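Local coordinates for protein Non-atp dependent l-selective hydantoinase (Arthrobacter aurescens, PDB 1GKR) that hydrolyses cyclic amides such as 5-substituted hydantoins at a two-zinc active site, with an enantioselectivity that depends on the substrate, at residues I173-A184 / A231-H239. Sequence-based numbering, arbitrary orientation.
Sequences IAACGSVIVVHA and AGCRLIVLH. With ZN (zinc ion), chain E.
His183 and His239 meet at a shared zinc ion, which is bound by His183 ND1 at 2.0 Å and by His239 NE2 at 2.3 Å. The two nitrogens are close because both bind the metal, and no hydrogen bond joins them. The rings form an offset edge-to-face pair with planes at 77°: the CE1 corner of His239 lies over one face of His183, toward its rim. His183 reaches the metal with CG anti to its backbone N, and Leu238 CB covers a face of the His239 ring. Glu185 accepts a hydrogen bond from His183 NE2, and Glu262 holds the backbone N of His239. Carbamylated Lys147 is the further protein ligand of this zinc, and His60 and Asp312, ligands of the other zinc, lie beside His239.

Behind the ligands, strands 179-182 and 234-237 run parallel, their axes 24° apart. They are neighbouring strands of the TIM-barrel-like core of the metallo-dependent hydrolases, which presents metal ligands from the C-terminal ends of its strands. Ile180 pairs through both its backbone N and its O: the N donates to Arg234 O (3.1 Å, 168° at the hydrogen), while the O accepts from Ile236 N (3.0 Å). Nearer the metal, Leu238 N donates to Val182 O at 3.2 Å, and a water joins Leu238 O to Ala184 N.

Side chains pack on both faces of the pair. Val181 CG2 meets Leu238 CD1 at 3.5 Å, and Val181 CG1 lies alongside Ile236, pointing the same way. On the other face Leu235 CD1 touches Val182 CG1 and Ile180 CG2, next to helices 214-231 and 163-176. At the far end a Schellman motif closes helix 163-176, with Ser178 N bonded to Ile173 O and Gly177, at positive phi, as C-prime residue; there Ala174 CB rests 3.8 Å from Cys233 CB.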
ATOM      1  N   ILE A 173      12.625  23.802  13.350  1.00 16.06           N
ATOM      2  CA  ILE A 173      11.326  23.634  13.993  1.00 15.97           C
ATOM      3  C   ILE A 173      11.297  22.410  14.900  1.00 16.69           C
ATOM      4  O   ILE A 173      10.739  22.457  16.001  1.00 17.41           O
ATOM      5  CB  ILE A 173      10.190  23.487  12.957  1.00 15.94           C
ATOM      6  CG1 ILE A 173      10.049  24.775  12.148  1.00 16.41           C
ATOM      7  CG2 ILE A 173       8.889  23.183  13.662  1.00 11.08           C
ATOM      8  CD1 ILE A 173       9.762  26.000  12.998  1.00 17.51           C
ATOM      9  N   ALA A 174      11.895  21.316  14.442  1.00 15.09           N
ATOM     10  CA  ALA A 174      11.918  20.097  15.235  1.00 15.85           C
ATOM     11  C   ALA A 174      12.716  20.308  16.499  1.00 17.60           C
ATOM     12  O   ALA A 174      12.316  19.866  17.573  1.00 20.69           O
ATOM     13  CB  ALA A 174      12.514  18.966  14.442  1.00 14.74           C
ATOM     14  N   ALA A 175      13.845  20.992  16.366  1.00 18.75           N
ATOM     15  CA  ALA A 175      14.718  21.254  17.499  1.00 20.99           C
ATOM     16  C   ALA A 175      14.107  22.202  18.533  1.00 23.42           C
ATOM     17  O   ALA A 175      14.469  22.153  19.701  1.00 26.00           O
ATOM     18  CB  ALA A 175      16.034  21.805  17.006  1.00 19.61           C
ATOM     19  N   CYS A 176      13.194  23.068  18.106  1.00 25.15           N
ATOM     20  CA  CYS A 176      12.544  24.015  19.014  1.00 24.80           C
ATOM     21  C   CYS A 176      11.294  23.397  19.594  1.00 23.12           C
ATOM     22  O   CYS A 176      10.771  23.877  20.597  1.00 23.63           O
ATOM     23  CB  CYS A 176      12.134  25.296  18.280  1.00 24.90           C
ATOM     24  SG  CYS A 176      13.502  26.307  17.717  1.00 32.21           S
ATOM     25  N   GLY A 177      10.815  22.343  18.941  1.00 22.53           N
ATOM     26  CA  GLY A 177       9.602  21.679  19.380  1.00 21.60           C
ATOM     27  C   GLY A 177       8.406  22.547  19.045  1.00 21.89           C
ATOM     28  O   GLY A 177       7.407  22.567  19.768  1.00 25.61           O
ATOM     29  N   SER A 178       8.515  23.277  17.941  1.00 19.22           N
ATOM     30  CA  SER A 178       7.458  24.166  17.511  1.00 18.57           C
ATOM     31  C   SER A 178       6.590  23.455  16.488  1.00 19.75           C
ATOM     32  O   SER A 178       6.573  22.229  16.427  1.00 22.67           O
ATOM     33  CB  SER A 178       8.073  25.427  16.903  1.00 18.02           C
ATOM     34  OG  SER A 178       7.074  26.364  16.530  1.00 20.56           O
ATOM     35  N   VAL A 179       5.865  24.230  15.688  1.00 17.93           N
ATOM     36  CA  VAL A 179       4.998  23.690  14.647  1.00 13.98           C
ATOM     37  C   VAL A 179       5.313  24.447  13.367  1.00 12.98           C
ATOM     38  O   VAL A 179       5.583  25.640  13.414  1.00 15.97           O
ATOM     39  CB  VAL A 179       3.504  23.941  14.975  1.00 12.70           C
ATOM     40  CG1 VAL A 179       2.614  23.334  13.900  1.00  7.94           C
ATOM     41  CG2 VAL A 179       3.178  23.382  16.322  1.00 13.11           C
ATOM     42  N   ILE A 180       5.300  23.760  12.233  1.00 10.54           N
ATOM     43  CA  ILE A 180       5.524  24.419  10.956  1.00  9.14           C
ATOM     44  C   ILE A 180       4.310  24.094  10.083  1.00 11.24           C
ATOM     45  O   ILE A 180       3.877  22.941  10.009  1.00 14.12           O
ATOM     46  CB  ILE A 180       6.799  23.916  10.248  1.00  7.89           C
ATOM     47  CG1 ILE A 180       6.930  24.582   8.879  1.00  6.80           C
ATOM     48  CG2 ILE A 180       6.745  22.426  10.059  1.00  7.98           C
ATOM     49  CD1 ILE A 180       7.207  26.068   8.957  1.00  6.03           C
ATOM     50  N   VAL A 181       3.725  25.111   9.467  1.00  8.07           N
ATOM     51  CA  VAL A 181       2.596  24.880   8.586  1.00  4.90           C
ATOM     52  C   VAL A 181       3.108  25.351   7.239  1.00  5.97           C
ATOM     53  O   VAL A 181       3.935  26.256   7.180  1.00  7.26           O
ATOM     54  CB  VAL A 181       1.340  25.700   9.018  1.00  4.59           C
ATOM     55  CG1 VAL A 181       1.025  25.425  10.458  1.00  2.55           C
ATOM     56  CG2 VAL A 181       1.553  27.179   8.818  1.00  2.26           C
ATOM     57  N   VAL A 182       2.652  24.740   6.155  1.00  7.10           N
ATOM     58  CA  VAL A 182       3.123  25.160   4.841  1.00  7.68           C
ATOM     59  C   VAL A 182       1.980  25.263   3.859  1.00  8.71           C
ATOM     60  O   VAL A 182       0.927  24.660   4.050  1.00  9.67           O
ATOM     61  CB  VAL A 182       4.148  24.160   4.230  1.00  3.12           C
ATOM     62  CG1 VAL A 182       5.199  23.807   5.227  1.00  5.51           C
ATOM     63  CG2 VAL A 182       3.451  22.925   3.771  1.00  3.63           C
ATOM     64  N   HIS A 183       2.202  26.050   2.815  1.00  8.44           N
ATOM     65  CA  HIS A 183       1.241  26.199   1.733  1.00 10.01           C
ATOM     66  C   HIS A 183       1.872  25.263   0.705  1.00 12.09           C
ATOM     67  O   HIS A 183       2.945  25.555   0.161  1.00 12.23           O
ATOM     68  CB  HIS A 183       1.230  27.637   1.206  1.00  8.50           C
ATOM     69  CG  HIS A 183       0.352  27.829   0.008  1.00  8.46           C
ATOM     70  ND1 HIS A 183      -0.759  28.649   0.023  1.00  3.05           N
ATOM     71  CD2 HIS A 183       0.415  27.298  -1.239  1.00  3.65           C
ATOM     72  CE1 HIS A 183      -1.343  28.615  -1.163  1.00  6.56           C
ATOM     73  NE2 HIS A 183      -0.652  27.801  -1.947  1.00  8.60           N
ATOM     74  N   ALA A 184       1.239  24.130   0.442  1.00 11.42           N
ATOM     75  CA  ALA A 184       1.847  23.194  -0.487  1.00 10.99           C
ATOM     76  C   ALA A 184       1.348  23.168  -1.915  1.00 10.94           C
ATOM     77  O   ALA A 184       0.300  22.601  -2.207  1.00 11.73           O
ATOM     78  CB  ALA A 184       1.798  21.785   0.089  1.00  8.53           C
ATOM     79  N   ALA A 231      12.773  14.926   8.935  1.00 15.42           N
ATOM     80  CA  ALA A 231      13.047  15.924   9.964  1.00 13.65           C
ATOM     81  C   ALA A 231      12.366  15.676  11.309  1.00 15.67           C
ATOM     82  O   ALA A 231      12.916  16.031  12.345  1.00 16.02           O
ATOM     83  CB  ALA A 231      12.657  17.305   9.450  1.00 15.15           C
ATOM     84  N   GLY A 232      11.155  15.120  11.282  1.00 16.50           N
ATOM     85  CA  GLY A 232      10.422  14.826  12.506  1.00 14.89           C
ATOM     86  C   GLY A 232       9.683  15.957  13.208  1.00 16.98           C
ATOM     87  O   GLY A 232       9.243  15.801  14.350  1.00 18.88           O
ATOM     88  N   CYS A 233       9.540  17.096  12.539  1.00 16.58           N
ATOM     89  CA  CYS A 233       8.856  18.256  13.113  1.00 15.26           C
ATOM     90  C   CYS A 233       7.348  18.141  12.946  1.00 14.79           C
ATOM     91  O   CYS A 233       6.882  17.525  11.997  1.00 15.43           O
ATOM     92  CB  CYS A 233       9.322  19.522  12.398  1.00 16.16           C
ATOM     93  SG  CYS A 233       9.120  19.436  10.582  1.00 14.91           S
ATOM     94  N   ARG A 234       6.580  18.733  13.859  1.00 15.23           N
ATOM     95  CA  ARG A 234       5.128  18.690  13.729  1.00 14.22           C
ATOM     96  C   ARG A 234       4.797  19.546  12.503  1.00 14.48           C
ATOM     97  O   ARG A 234       5.205  20.705  12.410  1.00 16.54           O
ATOM     98  CB  ARG A 234       4.440  19.266  14.962  1.00 13.95           C
ATOM     99  CG  ARG A 234       3.060  18.680  15.139  1.00 17.68           C
ATOM    100  CD  ARG A 234       2.161  19.539  15.972  1.00 19.14           C
ATOM    101  NE  ARG A 234       2.272  19.351  17.419  1.00 25.17           N
ATOM    102  CZ  ARG A 234       2.089  18.198  18.050  1.00 25.60           C
ATOM    103  NH1 ARG A 234       1.808  17.104  17.366  1.00 27.48           N
ATOM    104  NH2 ARG A 234       2.130  18.151  19.373  1.00 28.87           N
ATOM    105  N   LEU A 235       4.073  18.965  11.559  1.00 11.69           N
ATOM    106  CA  LEU A 235       3.725  19.636  10.323  1.00  9.34           C
ATOM    107  C   LEU A 235       2.228  19.681  10.058  1.00 11.14           C
ATOM    108  O   LEU A 235       1.535  18.681  10.214  1.00 14.73           O
ATOM    109  CB  LEU A 235       4.396  18.903   9.171  1.00  8.45           C
ATOM    110  CG  LEU A 235       3.869  19.253   7.779  1.00 10.45           C
ATOM    111  CD1 LEU A 235       4.230  20.687   7.485  1.00 13.36           C
ATOM    112  CD2 LEU A 235       4.473  18.344   6.722  1.00  8.33           C
ATOM    113  N   ILE A 236       1.715  20.834   9.661  1.00  8.50           N
ATOM    114  CA  ILE A 236       0.300  20.918   9.334  1.00  7.88           C
ATOM    115  C   ILE A 236       0.207  21.406   7.907  1.00  8.91           C
ATOM    116  O   ILE A 236       0.699  22.486   7.611  1.00 11.71           O
ATOM    117  CB  ILE A 236      -0.459  21.958  10.162  1.00  7.51           C
ATOM    118  CG1 ILE A 236      -0.453  21.593  11.639  1.00  6.52           C
ATOM    119  CG2 ILE A 236      -1.897  22.038   9.660  1.00  7.46           C
ATOM    120  CD1 ILE A 236      -1.189  22.610  12.494  1.00  4.92           C
ATOM    121  N   VAL A 237      -0.401  20.639   7.014  1.00  6.22           N
ATOM    122  CA  VAL A 237      -0.546  21.124   5.651  1.00  6.17           C
ATOM    123  C   VAL A 237      -1.816  21.973   5.623  1.00  9.20           C
ATOM    124  O   VAL A 237      -2.911  21.484   5.896  1.00 10.82           O
ATOM    125  CB  VAL A 237      -0.666  19.979   4.648  1.00  6.94           C
ATOM    126  CG1 VAL A 237      -0.875  20.537   3.242  1.00  1.90           C
ATOM    127  CG2 VAL A 237       0.592  19.118   4.710  1.00  3.81           C
ATOM    128  N   LEU A 238      -1.648  23.256   5.309  1.00 11.29           N
ATOM    129  CA  LEU A 238      -2.740  24.222   5.266  1.00  6.47           C
ATOM    130  C   LEU A 238      -3.651  24.022   4.081  1.00  6.23           C
ATOM    131  O   LEU A 238      -3.266  23.412   3.081  1.00  2.92           O
ATOM    132  CB  LEU A 238      -2.173  25.637   5.220  1.00  6.04           C
ATOM    133  CG  LEU A 238      -1.306  26.068   6.401  1.00  3.73           C
ATOM    134  CD1 LEU A 238      -0.647  27.389   6.087  1.00  6.05           C
ATOM    135  CD2 LEU A 238      -2.160  26.184   7.638  1.00  1.37           C
ATOM    136  N   HIS A 239      -4.864  24.555   4.213  1.00  7.24           N
ATOM    137  CA  HIS A 239      -5.904  24.482   3.179  1.00  7.81           C
ATOM    138  C   HIS A 239      -5.716  23.433   2.092  1.00  9.58           C
ATOM    139  O   HIS A 239      -5.291  23.766   0.984  1.00  9.89           O
ATOM    140  CB  HIS A 239      -6.055  25.833   2.499  1.00  5.62           C
ATOM    141  CG  HIS A 239      -4.749  26.459   2.140  1.00  9.60           C
ATOM    142  ND1 HIS A 239      -3.711  25.739   1.589  1.00 10.49           N
ATOM    143  CD2 HIS A 239      -4.310  27.735   2.242  1.00 11.47           C
ATOM    144  CE1 HIS A 239      -2.688  26.545   1.367  1.00  9.78           C
ATOM    145  NE2 HIS A 239      -3.025  27.761   1.754  1.00 14.09           N
TER
HETATM  146 ZN    ZN E1452      -1.893  29.693   1.372  1.00 19.27          ZN
HETATM  147  O   HOH W   1       8.216  19.708  15.755  1.00 21.97           O
HETATM  148  O   HOH W   2      -1.280  23.786   1.347  1.00 16.98           O